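Local atomic coordinates of putative sarcosine dimethylglycine methyltransferase (Galdieria sulphuraria, PDB entry 2O57), a protein that probably transfers a methyl group from S-adenosylmethionine to a small amine such as sarcosine or dimethylglycine. Residues A[142-147]-A[170-175]. Numbering follows the deposited sequence.
Sequences LEIPCE and FQECAR
Glu-172 OE1 accepts two N-H groups. One is the backbone N of Ile-144, at 2.9 Å, which meets the anti lone pair. The other is Arg-175 NH2, at 2.8 Å and nearly straight, on the syn side, 28° out of the carboxylate plane. Arg-175 NE binds Glu-172 OE2 at 3.0 Å, making a side-on salt bridge through two nitrogens, between residues about one helical turn apart. The guanidinium edge also faces the loop. Arg-175 NH1 binds Cys-146 O at 2.9 Å (N-H...O angle 162°), and Arg-175 NH2 reaches Ile-144 O in a weak bond. Asp-148 forms a further salt bridge with Arg-175 NH1. Both carbonyl acceptors lie near the guanidinium plane, which probably limits its rotation. Ile-144 O also accepts the weak bond from Cys-146 N that closes an inverse gamma turn at Pro-145. Alongside these bonds, Ile-144 CD1 packs on Glu-172 CB at 3.7 Å; the isoleucine side chain also touches Leu-87 and Leu-89 of strand 85-89. An alanine in place of Glu-172 would probably leave Ile-144 N and two guanidinium nitrogens without this acceptor, and Arg-175 freer to turn. The arrangement ties the loop between strands 134-138 and 151-157 to helix 166-176, within a Rossmann-like methyltransferase fold.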
ATOM      1  N   LEU A 142      13.992 -13.411 -18.026  1.00 17.96           N
ATOM      2  CA  LEU A 142      15.352 -12.988 -18.383  1.00 18.17           C
ATOM      3  C   LEU A 142      15.473 -12.770 -19.897  1.00 18.46           C
ATOM      4  O   LEU A 142      16.392 -12.111 -20.362  1.00 18.32           O
ATOM      5  CB  LEU A 142      16.380 -14.004 -17.880  1.00 18.06           C
ATOM      6  CG  LEU A 142      16.308 -14.313 -16.382  1.00 19.09           C
ATOM      7  CD1 LEU A 142      17.379 -15.337 -15.931  1.00 21.03           C
ATOM      8  CD2 LEU A 142      16.423 -13.036 -15.575  1.00 17.56           C
ATOM      9  N   GLU A 143      14.509 -13.297 -20.654  1.00 18.11           N
ATOM     10  CA  GLU A 143      14.508 -13.154 -22.093  1.00 20.23           C
ATOM     11  C   GLU A 143      13.070 -13.082 -22.616  1.00 18.37           C
ATOM     12  O   GLU A 143      12.553 -14.020 -23.251  1.00 18.08           O
ATOM     13  CB  GLU A 143      15.266 -14.329 -22.719  1.00 19.76           C
ATOM     14  CG  GLU A 143      15.950 -13.995 -24.035  1.00 24.45           C
ATOM     15  CD  GLU A 143      16.742 -15.173 -24.598  1.00 25.97           C
ATOM     16  OE1 GLU A 143      16.362 -15.661 -25.699  1.00 33.82           O
ATOM     17  OE2 GLU A 143      17.717 -15.633 -23.932  1.00 32.48           O
ATOM     18  N   ILE A 144      12.420 -11.960 -22.344  1.00 16.94           N
ATOM     19  CA  ILE A 144      11.023 -11.814 -22.720  1.00 16.96           C
ATOM     20  C   ILE A 144      10.971 -11.866 -24.250  1.00 18.33           C
ATOM     21  O   ILE A 144      11.648 -11.073 -24.914  1.00 17.58           O
ATOM     22  CB  ILE A 144      10.399 -10.524 -22.138  1.00 16.26           C
ATOM     23  CG1 ILE A 144      10.533 -10.509 -20.587  1.00 14.57           C
ATOM     24  CG2 ILE A 144       8.962 -10.399 -22.605  1.00 15.88           C
ATOM     25  CD1 ILE A 144       9.999  -9.191 -19.893  1.00 17.11           C
ATOM     26  N   PRO A 145      10.221 -12.852 -24.808  1.00 19.55           N
ATOM     27  CA  PRO A 145      10.266 -13.102 -26.249  1.00 20.88           C
ATOM     28  C   PRO A 145       9.375 -12.105 -26.972  1.00 22.21           C
ATOM     29  O   PRO A 145       8.383 -12.499 -27.577  1.00 22.92           O
ATOM     30  CB  PRO A 145       9.715 -14.540 -26.370  1.00 21.41           C
ATOM     31  CG  PRO A 145       8.689 -14.632 -25.243  1.00 20.59           C
ATOM     32  CD  PRO A 145       9.299 -13.776 -24.106  1.00 19.18           C
ATOM     33  N   CYS A 146       9.703 -10.813 -26.859  1.00 22.59           N
ATOM     34  CA  CYS A 146       8.887  -9.721 -27.385  0.50 22.65           C
ATOM     35  C   CYS A 146       9.828  -8.563 -27.817  1.00 22.48           C
ATOM     36  O   CYS A 146      10.923  -8.438 -27.249  1.00 22.00           O
ATOM     37  CB  CYS A 146       7.874  -9.252 -26.302  0.50 22.89           C
ATOM     38  SG  CYS A 146       6.839 -10.558 -25.380  0.50 22.76           S
ATOM     39  N   GLU A 147       9.374  -7.699 -28.738  1.00 21.93           N
ATOM     40  CA  GLU A 147      10.126  -6.498 -29.164  1.00 21.58           C
ATOM     41  C   GLU A 147      10.203  -5.401 -28.060  1.00 19.81           C
ATOM     42  O   GLU A 147       9.389  -5.388 -27.143  1.00 18.73           O
ATOM     43  CB  GLU A 147       9.467  -5.846 -30.378  1.00 22.63           C
ATOM     44  CG  GLU A 147       9.221  -6.733 -31.579  1.00 27.37           C
ATOM     45  CD  GLU A 147       9.032  -5.901 -32.848  1.00 33.06           C
ATOM     46  OE1 GLU A 147       8.062  -6.171 -33.614  1.00 34.14           O
ATOM     47  OE2 GLU A 147       9.860  -4.973 -33.074  1.00 34.53           O
ATOM     48  N   PHE A 170      14.410  -6.735 -14.224  1.00 12.10           N
ATOM     49  CA  PHE A 170      14.040  -5.327 -14.346  1.00 12.77           C
ATOM     50  C   PHE A 170      14.524  -4.704 -15.668  1.00 12.02           C
ATOM     51  O   PHE A 170      13.838  -3.870 -16.219  1.00 12.58           O
ATOM     52  CB  PHE A 170      14.506  -4.524 -13.110  1.00 12.31           C
ATOM     53  CG  PHE A 170      13.573  -4.654 -11.933  1.00 13.27           C
ATOM     54  CD1 PHE A 170      12.399  -3.864 -11.853  1.00 13.48           C
ATOM     55  CD2 PHE A 170      13.868  -5.532 -10.897  1.00 12.63           C
ATOM     56  CE1 PHE A 170      11.513  -4.009 -10.774  1.00 12.99           C
ATOM     57  CE2 PHE A 170      13.025  -5.662  -9.800  1.00 14.48           C
ATOM     58  CZ  PHE A 170      11.828  -4.905  -9.732  1.00 13.02           C
ATOM     59  N   GLN A 171      15.674  -5.142 -16.199  1.00 12.04           N
ATOM     60  CA  GLN A 171      16.144  -4.627 -17.496  1.00 12.16           C
ATOM     61  C   GLN A 171      15.145  -5.020 -18.618  1.00 12.16           C
ATOM     62  O   GLN A 171      14.869  -4.226 -19.528  1.00 12.47           O
ATOM     63  CB  GLN A 171      17.558  -5.149 -17.827  1.00 11.74           C
ATOM     64  CG  GLN A 171      18.664  -4.449 -17.023  1.00 11.71           C
ATOM     65  CD  GLN A 171      20.016  -5.079 -17.215  1.00 11.46           C
ATOM     66  OE1 GLN A 171      20.121  -6.269 -17.496  1.00 12.41           O
ATOM     67  NE2 GLN A 171      21.066  -4.287 -17.060  1.00 11.58           N
ATOM     68  N   GLU A 172      14.700  -6.273 -18.593  1.00 10.41           N
ATOM     69  CA  GLU A 172      13.723  -6.770 -19.567  1.00 10.81           C
ATOM     70  C   GLU A 172      12.386  -6.063 -19.417  1.00 11.35           C
ATOM     71  O   GLU A 172      11.767  -5.725 -20.411  1.00 10.50           O
ATOM     72  CB  GLU A 172      13.532  -8.289 -19.457  1.00 10.55           C
ATOM     73  CG  GLU A 172      14.704  -9.105 -20.044  1.00 11.68           C
ATOM     74  CD  GLU A 172      14.776  -8.888 -21.536  1.00 15.86           C
ATOM     75  OE1 GLU A 172      14.011  -9.541 -22.275  1.00 15.61           O
ATOM     76  OE2 GLU A 172      15.570  -8.044 -21.979  1.00 15.61           O
ATOM     77  N   CYS A 173      11.938  -5.865 -18.170  1.00 11.94           N
ATOM     78  CA  CYS A 173      10.681  -5.128 -17.931  1.00 12.98           C
ATOM     79  C   CYS A 173      10.741  -3.730 -18.564  1.00 12.82           C
ATOM     80  O   CYS A 173       9.806  -3.325 -19.286  1.00 11.54           O
ATOM     81  CB  CYS A 173      10.321  -5.051 -16.448  1.00 13.78           C
ATOM     82  SG  CYS A 173       9.802  -6.659 -15.723  1.00 14.48           S
ATOM     83  N   ALA A 174      11.831  -3.005 -18.304  1.00 13.51           N
ATOM     84  CA  ALA A 174      11.977  -1.679 -18.851  1.00 14.05           C
ATOM     85  C   ALA A 174      12.064  -1.696 -20.378  1.00 14.33           C
ATOM     86  O   ALA A 174      11.410  -0.894 -21.034  1.00 14.14           O
ATOM     87  CB  ALA A 174      13.153  -0.923 -18.214  1.00 13.79           C
ATOM     88  N   ARG A 175      12.815  -2.652 -20.934  1.00 14.68           N
ATOM     89  CA  ARG A 175      12.939  -2.801 -22.387  1.00 14.87           C
ATOM     90  C   ARG A 175      11.584  -2.962 -23.089  1.00 14.71           C
ATOM     91  O   ARG A 175      11.310  -2.319 -24.106  1.00 15.44           O
ATOM     92  CB  ARG A 175      13.839  -4.003 -22.743  1.00 14.05           C
ATOM     93  CG  ARG A 175      14.032  -4.167 -24.243  1.00 15.76           C
ATOM     94  CD  ARG A 175      14.917  -5.362 -24.597  1.00 14.98           C
ATOM     95  NE  ARG A 175      14.293  -6.650 -24.254  1.00 13.27           N
ATOM     96  CZ  ARG A 175      13.356  -7.252 -24.983  1.00 15.32           C
ATOM     97  NH1 ARG A 175      12.880  -6.671 -26.091  1.00 13.63           N
ATOM     98  NH2 ARG A 175      12.894  -8.437 -24.601  1.00 14.29           N
TER